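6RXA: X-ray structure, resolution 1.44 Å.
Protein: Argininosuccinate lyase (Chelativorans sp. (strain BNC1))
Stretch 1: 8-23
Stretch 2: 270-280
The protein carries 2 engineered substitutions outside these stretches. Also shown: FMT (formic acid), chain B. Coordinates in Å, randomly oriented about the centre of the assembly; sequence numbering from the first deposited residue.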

# COMPACT_ATOMS: atom_id res chain seq x y z
N ALA A 8 -9.12 -33.01 -14.71
CA ALA A 8 -7.80 -33.59 -14.88
C ALA A 8 -6.87 -33.33 -13.70
O ALA A 8 -5.81 -33.95 -13.64
CB ALA A 8 -7.15 -33.03 -16.15
N THR A 9 -7.24 -32.43 -12.78
CA THR A 9 -6.43 -32.21 -11.60
C THR A 9 -6.69 -33.25 -10.51
O THR A 9 -5.92 -33.30 -9.54
CB THR A 9 -6.64 -30.81 -11.00
OG1 THR A 9 -7.93 -30.73 -10.39
CG2 THR A 9 -6.48 -29.73 -12.05
N ARG A 10 -7.74 -34.07 -10.64
CA ARG A 10 -8.10 -35.05 -9.62
C ARG A 10 -7.44 -36.40 -9.95
O ARG A 10 -8.05 -37.34 -10.45
CB ARG A 10 -9.61 -35.17 -9.49
CG ARG A 10 -10.32 -33.85 -9.29
CD ARG A 10 -9.75 -33.04 -8.14
NE ARG A 10 -9.93 -33.68 -6.85
CZ ARG A 10 -9.51 -33.17 -5.69
NH1 ARG A 10 -8.86 -32.01 -5.67
NH2 ARG A 10 -9.73 -33.83 -4.56
N ILE A 11 -6.13 -36.43 -9.69
CA ILE A 11 -5.30 -37.59 -9.93
C ILE A 11 -4.58 -37.92 -8.63
O ILE A 11 -4.45 -37.07 -7.74
CB ILE A 11 -4.26 -37.33 -11.04
CG1 ILE A 11 -3.33 -36.17 -10.67
CG2 ILE A 11 -4.96 -37.05 -12.35
CD1 ILE A 11 -2.23 -35.89 -11.70
N GLY A 12 -4.11 -39.16 -8.52
CA GLY A 12 -3.33 -39.56 -7.36
C GLY A 12 -4.04 -39.29 -6.05
O GLY A 12 -5.21 -39.67 -5.87
N ARG A 13 -3.35 -38.61 -5.13
CA ARG A 13 -3.92 -38.32 -3.82
C ARG A 13 -5.05 -37.29 -3.84
O ARG A 13 -5.68 -37.08 -2.80
CB ARG A 13 -2.83 -37.87 -2.85
CG ARG A 13 -1.75 -38.92 -2.63
CD ARG A 13 -0.88 -38.58 -1.44
NE ARG A 13 -1.63 -38.60 -0.19
CZ ARG A 13 -1.19 -38.12 0.96
NH1 ARG A 13 0.01 -37.57 1.04
NH2 ARG A 13 -1.95 -38.19 2.04
N ALA A 14 -5.30 -36.63 -4.97
CA ALA A 14 -6.43 -35.71 -5.09
C ALA A 14 -7.64 -36.53 -5.54
O ALA A 14 -8.02 -36.55 -6.71
CB ALA A 14 -6.11 -34.59 -6.07
N THR A 15 -8.23 -37.21 -4.57
CA THR A 15 -9.31 -38.14 -4.86
C THR A 15 -10.65 -37.43 -4.85
O THR A 15 -10.85 -36.40 -4.19
CB THR A 15 -9.32 -39.26 -3.82
OG1 THR A 15 -9.49 -38.69 -2.51
CG2 THR A 15 -8.02 -40.05 -3.86
N GLY A 16 -11.59 -38.02 -5.57
CA GLY A 16 -12.90 -37.42 -5.70
C GLY A 16 -12.84 -36.10 -6.45
O GLY A 16 -11.85 -35.75 -7.11
N ALA A 17 -13.95 -35.38 -6.38
CA ALA A 17 -14.08 -34.09 -7.02
C ALA A 17 -13.63 -32.99 -6.08
O ALA A 17 -13.64 -33.14 -4.85
CB ALA A 17 -15.53 -33.82 -7.40
N LYS A 18 -13.27 -31.84 -6.65
CA LYS A 18 -13.13 -30.66 -5.81
C LYS A 18 -14.46 -30.36 -5.13
O LYS A 18 -15.52 -30.49 -5.73
CB LYS A 18 -12.77 -29.43 -6.65
CG LYS A 18 -11.45 -29.46 -7.41
CD LYS A 18 -11.05 -28.03 -7.79
CE LYS A 18 -10.04 -27.95 -8.91
NZ LYS A 18 -10.69 -28.23 -10.22
N ALA A 19 -14.40 -29.96 -3.87
CA ALA A 19 -15.57 -29.38 -3.25
C ALA A 19 -16.03 -28.19 -4.08
O ALA A 19 -15.21 -27.47 -4.66
CB ALA A 19 -15.23 -28.89 -1.85
N PRO A 20 -17.34 -27.92 -4.12
CA PRO A 20 -17.80 -26.75 -4.88
C PRO A 20 -17.17 -25.46 -4.41
O PRO A 20 -16.82 -24.60 -5.22
CB PRO A 20 -19.32 -26.76 -4.68
CG PRO A 20 -19.65 -28.15 -4.24
CD PRO A 20 -18.45 -28.69 -3.53
N GLU A 21 -16.98 -25.31 -3.09
CA GLU A 21 -16.38 -24.09 -2.56
C GLU A 21 -14.93 -23.95 -3.01
O GLU A 21 -14.45 -22.82 -3.22
CB GLU A 21 -16.47 -24.09 -1.04
CG GLU A 21 -17.86 -24.24 -0.47
CD GLU A 21 -18.22 -25.68 -0.14
OE1 GLU A 21 -17.73 -26.62 -0.81
OE2 GLU A 21 -19.01 -25.86 0.81
N PHE A 22 -14.23 -25.07 -3.14
CA PHE A 22 -12.86 -25.07 -3.63
C PHE A 22 -12.84 -24.69 -5.10
O PHE A 22 -12.04 -23.86 -5.53
CB PHE A 22 -12.29 -26.47 -3.38
CG PHE A 22 -10.83 -26.65 -3.74
CD1 PHE A 22 -9.93 -25.59 -3.77
CD2 PHE A 22 -10.37 -27.92 -4.04
CE1 PHE A 22 -8.59 -25.82 -4.11
CE2 PHE A 22 -9.03 -28.15 -4.38
CZ PHE A 22 -8.15 -27.09 -4.41
N GLN A 23 -13.76 -25.25 -5.88
CA GLN A 23 -13.84 -24.91 -7.29
C GLN A 23 -14.11 -23.42 -7.49
O GLN A 23 -13.64 -22.84 -8.48
CB GLN A 23 -14.90 -25.78 -7.96
CG GLN A 23 -15.05 -25.55 -9.46
CD GLN A 23 -13.82 -25.99 -10.24
OE1 GLN A 23 -13.30 -27.09 -10.04
NE2 GLN A 23 -13.33 -25.12 -11.11
N ALA A 270 -3.68 -31.97 11.90
CA ALA A 270 -4.95 -31.92 11.20
C ALA A 270 -4.69 -32.30 9.75
O ALA A 270 -3.56 -32.22 9.25
CB ALA A 270 -5.62 -30.54 11.25
N GLU A 271 -5.75 -32.72 9.08
CA GLU A 271 -5.69 -33.05 7.66
C GLU A 271 -6.87 -32.42 6.95
O GLU A 271 -8.01 -32.51 7.43
CB GLU A 271 -5.72 -34.57 7.47
CG GLU A 271 -5.42 -35.00 6.04
CD GLU A 271 -5.25 -36.51 5.87
OE1 GLU A 271 -5.27 -36.96 4.71
OE2 GLU A 271 -5.08 -37.24 6.87
N LEU A 272 -6.61 -31.78 5.81
CA LEU A 272 -7.69 -31.27 5.00
C LEU A 272 -8.51 -32.43 4.44
O LEU A 272 -7.99 -33.49 4.10
CB LEU A 272 -7.12 -30.50 3.82
CG LEU A 272 -6.47 -29.17 4.15
CD1 LEU A 272 -5.76 -28.61 2.91
CD2 LEU A 272 -7.48 -28.16 4.67
N ASP A 273 -9.82 -32.21 4.33
CA ASP A 273 -10.62 -33.13 3.53
C ASP A 273 -10.05 -33.20 2.12
O ASP A 273 -9.61 -32.19 1.56
CB ASP A 273 -12.07 -32.66 3.48
CG ASP A 273 -13.00 -33.74 2.97
OD1 ASP A 273 -13.37 -34.62 3.78
OD2 ASP A 273 -13.31 -33.74 1.76
N ALA A 274 -10.08 -34.40 1.54
CA ALA A 274 -9.60 -34.59 0.18
C ALA A 274 -10.20 -33.60 -0.80
O ALA A 274 -9.53 -33.17 -1.75
CB ALA A 274 -9.95 -36.01 -0.30
N SER A 275 -11.46 -33.21 -0.59
CA SER A 275 -12.15 -32.31 -1.49
C SER A 275 -11.64 -30.88 -1.42
O SER A 275 -12.07 -30.04 -2.23
CB SER A 275 -13.66 -32.34 -1.21
OG SER A 275 -13.99 -31.79 0.05
N PHE A 276 -10.75 -30.57 -0.48
CA PHE A 276 -10.16 -29.25 -0.35
C PHE A 276 -8.65 -29.26 -0.57
O PHE A 276 -7.99 -28.25 -0.31
CB PHE A 276 -10.53 -28.62 1.00
CG PHE A 276 -11.93 -28.13 1.05
CD1 PHE A 276 -12.26 -26.91 0.48
CD2 PHE A 276 -12.95 -28.90 1.58
CE1 PHE A 276 -13.56 -26.46 0.47
CE2 PHE A 276 -14.25 -28.45 1.57
CZ PHE A 276 -14.56 -27.24 1.01
N ALA A 277 -8.11 -30.35 -1.10
CA ALA A 277 -6.69 -30.46 -1.38
C ALA A 277 -6.49 -30.86 -2.83
O ALA A 277 -7.36 -31.47 -3.46
CB ALA A 277 -6.04 -31.52 -0.49
N GLY A 278 -5.31 -30.52 -3.35
CA GLY A 278 -4.89 -30.98 -4.66
C GLY A 278 -3.63 -31.81 -4.59
O GLY A 278 -3.24 -32.25 -3.51
N THR A 279 -2.98 -32.04 -5.72
CA THR A 279 -1.72 -32.76 -5.72
C THR A 279 -0.79 -32.09 -6.73
O THR A 279 -1.08 -31.01 -7.24
CB THR A 279 -1.93 -34.26 -5.97
OG1 THR A 279 -0.72 -34.97 -5.71
CG2 THR A 279 -2.40 -34.52 -7.40
N SER A 280 0.33 -32.76 -7.02
CA SER A 280 1.35 -32.27 -7.93
C SER A 280 1.37 -33.08 -9.21
O SER A 280 1.16 -34.30 -9.19
CB SER A 280 2.72 -32.39 -7.27
OG SER A 280 3.78 -32.28 -8.20
C FMT B . 3.54 -29.29 -9.55
O1 FMT B . 4.46 -30.05 -9.28
O2 FMT B . 2.38 -29.62 -9.33
O HOH W 1 -4.68 -31.34 -7.96
O HOH W 2 -0.81 -37.74 -6.03

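Two segments whose touching residues are at least 253 positions apart in sequence pack along each other and bury 608 Å² between them. Neither presents a regular element for most of its length: stretch 1 is loop until its helix begins at Pro-20, and stretch 2 has a short strand and a 3-10 segment at Ala-274 and Ser-275. The CA atoms come nearest at Lys-18 and Ser-275 (4.7 Å), with those of Ala-14 and Gly-278 5.0 Å apart.

Backbone carbonyls are the acceptors in all three direct hydrogen bonds. Arg-10 makes two of them. Its CB points away from stretch 2, but the side chain, m at chi1, chi2 and chi3, folds back so that NH1 donates to Ala-277 O (2.7 Å) and NH2 to Ala-274 O (2.9 Å), both near the guanidinium plane. Within its own stretch, NE donates to Gly-16 O (2.8 Å) and NH2 also to Thr-15 O (2.8 Å). Arginine suits this place because its planar group carries several N-H donors that diverge, so one side chain can tie four carbonyls together. The third direct hydrogen bond is purely backbone: Ala-19 N donates to Ser-275 O at 2.9 Å and a nearly straight 172°. Ala-19 is the N-cap residue, so this bond anchors the start of the helix to stretch 2.

Asp-273 steadies the acceptor side, its OD2 receiving Ser-275 N (3.0 Å) and Ser-275 OG (2.7 Å). There is no salt bridge across the contact: Arg-13 NH2 and Glu-271 OE1, of opposite charge, remain 4.4 Å apart.

Apolar packing centres on the two phenylalanines. Ala-19 CB sits over a face of the Phe-276 ring, 3.7 Å from its centroid, in a CH-pi contact that a small methyl can make closely. Phe-22 CB lies 3.9 Å from Phe-276 CD1, and Phe-276 C lies over one face of the Phe-22 ring. At the other end, Thr-279 directs its CB toward stretch 1, and its CG2 meets Ile-11 CG1 at 3.8 Å and Ala-14 CB at 3.9 Å. A type II' turn from Ile-11 to Ala-14, closed by Ala-14 N to Ile-11 O (2.9 Å), shapes this region; Gly-12 suits its positive phi.

Two waters complete the join. One donates to Thr-9 O (2.8 Å) and accepts from Thr-279 N (2.9 Å); the other accepts from Arg-13 N (2.8 Å) and donates to Thr-279 OG1 (2.8 Å). Threonine thus offers a methyl for packing and a hydroxyl for water.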